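Local coordinates for protein glucose-6-phosphate isomerase (PDB 6OTU) that catalyses the reversible isomerisation of glucose-6-phosphate to fructose-6-phosphate, at residues A[82-87]-A[480-485]. Residues are numbered along the deposited sequence; the frame is centred on the assembly and turned at random.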
ATOM      1  N   LYS A  82      -4.438  16.693  28.793  1.00 41.84           N
ATOM      2  CA  LYS A  82      -5.318  17.855  28.838  1.00 37.28           C
ATOM      3  C   LYS A  82      -5.816  18.204  27.442  1.00 41.34           C
ATOM      4  O   LYS A  82      -6.989  18.543  27.259  1.00 33.49           O
ATOM      5  CB  LYS A  82      -4.609  19.051  29.476  1.00 36.65           C
ATOM      6  N   GLN A  83      -4.951  18.086  26.436  1.00 36.76           N
ATOM      7  CA  GLN A  83      -5.390  18.378  25.076  1.00 41.24           C
ATOM      8  C   GLN A  83      -6.400  17.343  24.583  1.00 44.81           C
ATOM      9  O   GLN A  83      -7.340  17.688  23.861  1.00 41.66           O
ATOM     10  CB  GLN A  83      -4.181  18.460  24.140  1.00 34.78           C
ATOM     11  CG  GLN A  83      -3.223  19.624  24.456  1.00 31.09           C
ATOM     12  CD  GLN A  83      -2.128  19.757  23.401  1.00 42.38           C
ATOM     13  OE1 GLN A  83      -2.409  20.040  22.233  1.00 32.10           O
ATOM     14  NE2 GLN A  83      -0.876  19.532  23.806  1.00 38.21           N
ATOM     15  N   MET A  84      -6.230  16.073  24.964  1.00 48.21           N
ATOM     16  CA  MET A  84      -7.205  15.054  24.580  1.00 42.81           C
ATOM     17  C   MET A  84      -8.569  15.350  25.192  1.00 40.81           C
ATOM     18  O   MET A  84      -9.597  15.257  24.512  1.00 43.48           O
ATOM     19  CB  MET A  84      -6.716  13.664  24.994  1.00 35.54           C
ATOM     20  CG  MET A  84      -7.673  12.507  24.686  1.00 34.17           C
ATOM     21  SD  MET A  84      -8.174  12.338  22.938  1.00 31.39           S
ATOM     22  CE  MET A  84      -6.677  11.754  22.097  1.00 29.61           C
ATOM     23  N   GLU A  85      -8.595  15.728  26.473  1.00 37.95           N
ATOM     24  CA  GLU A  85      -9.852  16.136  27.089  1.00 40.83           C
ATOM     25  C   GLU A  85     -10.471  17.292  26.326  1.00 43.14           C
ATOM     26  O   GLU A  85     -11.643  17.236  25.933  1.00 42.38           O
ATOM     27  CB  GLU A  85      -9.630  16.547  28.539  1.00 41.40           C
ATOM     28  CG  GLU A  85      -9.411  15.426  29.493  1.00 58.14           C
ATOM     29  CD  GLU A  85      -9.392  15.924  30.920  1.00 75.33           C
ATOM     30  OE1 GLU A  85     -10.407  16.534  31.341  1.00 80.48           O
ATOM     31  OE2 GLU A  85      -8.360  15.723  31.607  1.00 75.69           O
ATOM     32  N   CYS A  86      -9.685  18.351  26.113  1.00 38.75           N
ATOM     33  CA  CYS A  86     -10.165  19.533  25.406  1.00 41.94           C
ATOM     34  C   CYS A  86     -10.796  19.147  24.074  1.00 41.56           C
ATOM     35  O   CYS A  86     -11.907  19.586  23.752  1.00 37.56           O
ATOM     36  CB  CYS A  86      -9.010  20.531  25.217  1.00 38.49           C
ATOM     37  SG  CYS A  86      -8.752  21.632  26.684  1.00 48.73           S
ATOM     38  N   MET A  87     -10.114  18.285  23.308  1.00 32.33           N
ATOM     39  CA  MET A  87     -10.658  17.799  22.042  1.00 40.92           C
ATOM     40  C   MET A  87     -11.999  17.109  22.256  1.00 47.10           C
ATOM     41  O   MET A  87     -13.002  17.442  21.600  1.00 32.68           O
ATOM     42  CB  MET A  87      -9.662  16.840  21.382  1.00 30.57           C
ATOM     43  CG  MET A  87     -10.026  16.439  19.967  1.00 34.20           C
ATOM     44  SD  MET A  87      -9.023  15.088  19.268  1.00 34.74           S
ATOM     45  CE  MET A  87      -9.817  13.649  20.011  1.00 33.22           C
ATOM     46  N   PHE A 480      -2.577   9.240  16.501  1.00 36.99           N
ATOM     47  CA  PHE A 480      -2.162  10.345  15.642  1.00 35.70           C
ATOM     48  C   PHE A 480      -2.469  11.690  16.292  1.00 39.01           C
ATOM     49  O   PHE A 480      -1.678  12.635  16.179  1.00 35.94           O
ATOM     50  CB  PHE A 480      -2.837  10.211  14.276  1.00 29.00           C
ATOM     51  CG  PHE A 480      -2.477   8.933  13.556  1.00 30.02           C
ATOM     52  CD1 PHE A 480      -1.162   8.500  13.499  1.00 33.12           C
ATOM     53  CD2 PHE A 480      -3.450   8.161  12.944  1.00 33.60           C
ATOM     54  CE1 PHE A 480      -0.822   7.311  12.842  1.00 37.39           C
ATOM     55  CE2 PHE A 480      -3.114   6.974  12.281  1.00 35.78           C
ATOM     56  CZ  PHE A 480      -1.809   6.554  12.230  1.00 30.97           C
ATOM     57  N   ALA A 481      -3.603  11.782  16.997  1.00 29.89           N
ATOM     58  CA  ALA A 481      -3.930  12.997  17.740  1.00 31.17           C
ATOM     59  C   ALA A 481      -2.889  13.289  18.814  1.00 30.63           C
ATOM     60  O   ALA A 481      -2.474  14.441  18.993  1.00 33.43           O
ATOM     61  CB  ALA A 481      -5.324  12.873  18.371  1.00 32.34           C
ATOM     62  N   PHE A 482      -2.469  12.258  19.556  1.00 31.55           N
ATOM     63  CA  PHE A 482      -1.466  12.473  20.588  1.00 36.43           C
ATOM     64  C   PHE A 482      -0.148  12.921  19.962  1.00 38.66           C
ATOM     65  O   PHE A 482       0.529  13.807  20.498  1.00 36.95           O
ATOM     66  CB  PHE A 482      -1.278  11.210  21.432  1.00 31.20           C
ATOM     67  CG  PHE A 482      -2.275  11.057  22.575  1.00 38.56           C
ATOM     68  CD1 PHE A 482      -2.510  12.096  23.466  1.00 36.89           C
ATOM     69  CD2 PHE A 482      -2.949   9.851  22.770  1.00 31.66           C
ATOM     70  CE1 PHE A 482      -3.408  11.953  24.519  1.00 32.64           C
ATOM     71  CE2 PHE A 482      -3.849   9.700  23.826  1.00 43.64           C
ATOM     72  CZ  PHE A 482      -4.076  10.751  24.700  1.00 42.32           C
ATOM     73  N   GLN A 483       0.217  12.348  18.811  1.00 30.49           N
ATOM     74  CA  GLN A 483       1.449  12.785  18.152  1.00 35.17           C
ATOM     75  C   GLN A 483       1.337  14.242  17.703  1.00 36.29           C
ATOM     76  O   GLN A 483       2.267  15.033  17.900  1.00 31.01           O
ATOM     77  CB  GLN A 483       1.788  11.860  16.978  1.00 29.96           C
ATOM     78  CG  GLN A 483       2.029  10.412  17.396  1.00 29.85           C
ATOM     79  CD  GLN A 483       2.672   9.537  16.329  1.00 45.74           C
ATOM     80  OE1 GLN A 483       3.504   8.677  16.643  1.00 44.28           O
ATOM     81  NE2 GLN A 483       2.288   9.733  15.075  1.00 29.15           N
ATOM     82  N   GLY A 484       0.196  14.623  17.126  1.00 30.54           N
ATOM     83  CA  GLY A 484      -0.004  16.020  16.771  1.00 30.86           C
ATOM     84  C   GLY A 484       0.038  16.945  17.978  1.00 39.18           C
ATOM     85  O   GLY A 484       0.626  18.030  17.912  1.00 36.47           O
ATOM     86  N   PHE A 485      -0.596  16.536  19.096  1.00 36.31           N
ATOM     87  CA  PHE A 485      -0.574  17.345  20.319  1.00 32.18           C
ATOM     88  C   PHE A 485       0.844  17.516  20.833  1.00 35.24           C
ATOM     89  O   PHE A 485       1.205  18.578  21.362  1.00 34.59           O
ATOM     90  CB  PHE A 485      -1.426  16.700  21.419  1.00 32.30           C
ATOM     91  CG  PHE A 485      -2.893  16.658  21.121  1.00 37.50           C
ATOM     92  CD1 PHE A 485      -3.490  17.646  20.363  1.00 33.08           C
ATOM     93  CD2 PHE A 485      -3.682  15.631  21.622  1.00 38.42           C
ATOM     94  CE1 PHE A 485      -4.842  17.611  20.099  1.00 33.00           C
ATOM     95  CE2 PHE A 485      -5.036  15.585  21.357  1.00 35.13           C
ATOM     96  CZ  PHE A 485      -5.621  16.581  20.594  1.00 33.09           C
TER
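Phe485 and Phe482 meet Gln83, Met84 and Met87 in a helix-helix packing of the phosphoglucose isomerase fold. Short helix 80-89 lies across the C-terminal part of long helix 466-487. The two segments run at 119° to each other, with axes 10.3 Å apart at closest approach. The contact is plain structural packing, away from the catalytic residues.

The tight part lies where Gln83 CB, Met84 and Met87 pack on the rings of Phe485 and Phe482. Gln83 CB sits over the centre of the Phe485 ring, 3.8 Å from its centroid, as a CH-pi contact. Ala481 O lies over the opposite face, toward the rim. Met87 SD comes to the ring edge, 3.9 Å from Phe485 CZ, a Met-aromatic contact. Met84 has CG anti to the backbone N, and its chain then bends at chi2 and chi3. Its CE methyl lies over one face of the Phe482 ring, 3.9 Å from the centroid. Met84 CE is also 4.1 Å from Ala481 CB. Leu315 and Ala318 of helix 313-327 also pack on Phe482.

The more open side is polar: Gln83 is partly exposed, though its OE1 still touches Phe485 CD1 at 3.2 Å. The Gln83 chain runs extended past Phe485, with its amide plane turned 47° from the ring. Its OE1 accepts a hydrogen bond from Arg363, and NE2 also bonds to Arg78 O. Arg78 NH2 in turn bonds to Phe485 O. The direct link between the segments is weak: Gln83 NE2 to Phe485 O, 3.3 Å, with an N-H...O angle of 150°.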